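Local atomic coordinates of separin (Saccharomyces cerevisiae, PDB entry 5U1T), a protein that cleaves the SCC1 subunit of cohesin at the onset of anaphase as a caspase-like cysteine protease and is held inactive by securin for most of the cell cycle. Residues V397-N400 and A401-L404. Residues are numbered along the deposited sequence; the frame is centred on the assembly and turned at random.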
loop_
_atom_site.group_PDB
_atom_site.type_symbol
_atom_site.label_atom_id
_atom_site.label_comp_id
_atom_site.label_asym_id
_atom_site.label_seq_id
_atom_site.Cartn_x
_atom_site.Cartn_y
_atom_site.Cartn_z
ATOM N N VAL A 397 -50.175 5.601 -14.007
ATOM C CA VAL A 397 -50.909 6.018 -15.196
ATOM C C VAL A 397 -50.601 7.477 -15.526
ATOM O O VAL A 397 -50.374 7.822 -16.684
ATOM C CB VAL A 397 -52.423 5.800 -15.023
ATOM C CG1 VAL A 397 -53.205 6.382 -16.203
ATOM C CG2 VAL A 397 -52.701 4.317 -14.885
ATOM N N LEU A 398 -50.558 8.322 -14.504
ATOM C CA LEU A 398 -50.168 9.714 -14.689
ATOM C C LEU A 398 -48.784 9.803 -15.318
ATOM O O LEU A 398 -48.574 10.583 -16.251
ATOM C CB LEU A 398 -50.195 10.473 -13.356
ATOM C CG LEU A 398 -51.555 10.957 -12.847
ATOM C CD1 LEU A 398 -51.425 11.458 -11.431
ATOM C CD2 LEU A 398 -52.085 12.045 -13.755
ATOM N N PHE A 399 -47.847 8.997 -14.824
ATOM C CA PHE A 399 -46.493 9.032 -15.352
ATOM C C PHE A 399 -46.445 8.649 -16.822
ATOM O O PHE A 399 -45.698 9.232 -17.608
ATOM C CB PHE A 399 -45.567 8.107 -14.578
ATOM C CG PHE A 399 -44.252 7.905 -15.256
ATOM C CD1 PHE A 399 -43.285 8.901 -15.225
ATOM C CD2 PHE A 399 -43.987 6.743 -15.962
ATOM C CE1 PHE A 399 -42.063 8.733 -15.869
ATOM C CE2 PHE A 399 -42.775 6.569 -16.605
ATOM C CZ PHE A 399 -41.812 7.569 -16.561
ATOM N N ASN A 400 -47.238 7.647 -17.179
ATOM C CA ASN A 400 -47.272 7.152 -18.546
ATOM C C ASN A 400 -47.861 8.165 -19.513
ATOM O O ASN A 400 -47.398 8.295 -20.645
ATOM C CB ASN A 400 -48.069 5.853 -18.623
ATOM C CG ASN A 400 -47.395 4.708 -17.894
ATOM O OD1 ASN A 400 -46.180 4.717 -17.652
ATOM N ND2 ASN A 400 -48.187 3.703 -17.544
ATOM N N ALA A 401 -48.892 8.871 -19.068
ATOM C CA ALA A 401 -49.406 9.987 -19.838
ATOM C C ALA A 401 -48.294 11.023 -20.015
ATOM O O ALA A 401 -48.093 11.527 -21.120
ATOM C CB ALA A 401 -50.626 10.599 -19.161
ATOM N N SER A 402 -47.556 11.317 -18.943
ATOM C CA SER A 402 -46.489 12.308 -19.026
ATOM C C SER A 402 -45.488 11.924 -20.104
ATOM O O SER A 402 -44.939 12.797 -20.762
ATOM C CB SER A 402 -45.779 12.497 -17.678
ATOM O OG SER A 402 -44.930 11.417 -17.350
ATOM N N VAL A 403 -45.279 10.625 -20.319
ATOM C CA VAL A 403 -44.361 10.181 -21.366
ATOM C C VAL A 403 -45.012 10.207 -22.751
ATOM O O VAL A 403 -44.464 10.778 -23.696
ATOM C CB VAL A 403 -43.836 8.767 -21.095
ATOM C CG1 VAL A 403 -42.706 8.436 -22.058
ATOM C CG2 VAL A 403 -43.347 8.655 -19.672
ATOM N N LEU A 404 -46.185 9.596 -22.868
ATOM C CA LEU A 404 -46.868 9.501 -24.154
ATOM C C LEU A 404 -47.319 10.863 -24.682
ATOM O O LEU A 404 -47.256 11.117 -25.887
ATOM C CB LEU A 404 -48.077 8.566 -24.049
ATOM C CG LEU A 404 -47.781 7.076 -23.858
ATOM C CD1 LEU A 404 -49.023 6.230 -24.155
ATOM C CD2 LEU A 404 -46.612 6.658 -24.733
#
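Val-397 O accepts the backbone N-H of Ala-401 at 3.0 Å, and the same i to i+4 bonding joins Leu-398 to Ser-402, Phe-399 to Val-403 and Asn-400 to Leu-404, the alpha-helical pattern, less regular at Val-403. The last of these is nearly straight, 175° at the hydrogen, with Leu-404 N 2.8 Å from Asn-400 O; the bond from Val-403 N to Phe-399 O is more bent, at 137°, and the same N-H makes a weak second bond to Asn-400 O.

One turn apart on the side of the helix that meets another protein's chain, Phe-399 and Val-403 form a CH-pi contact. Chi1 of 168° sets Phe-399 CG anti to the backbone N, and the ring stands out from the helix. Val-403 CG2 lies over one face, 3.9 Å from the ring centroid and displaced toward the rim. CZ is its nearest ring atom, at 3.6 Å. Ser-402 OG stands obliquely to the same ring, 3.7 Å from Phe-399 CD1.

Phe-399 and Val-403 also pack on that chain. One amide can tie a helix to two partners: Asn-400 OD1 accepts a hydrogen bond from the other protein's backbone, and ND2 donates one to Asn-356 OD1 of helix 342-357. Within the helical domain, Leu-398 and Ser-402 pack on helix 408-425, while Val-397 meets helices 342-357 and 365-384.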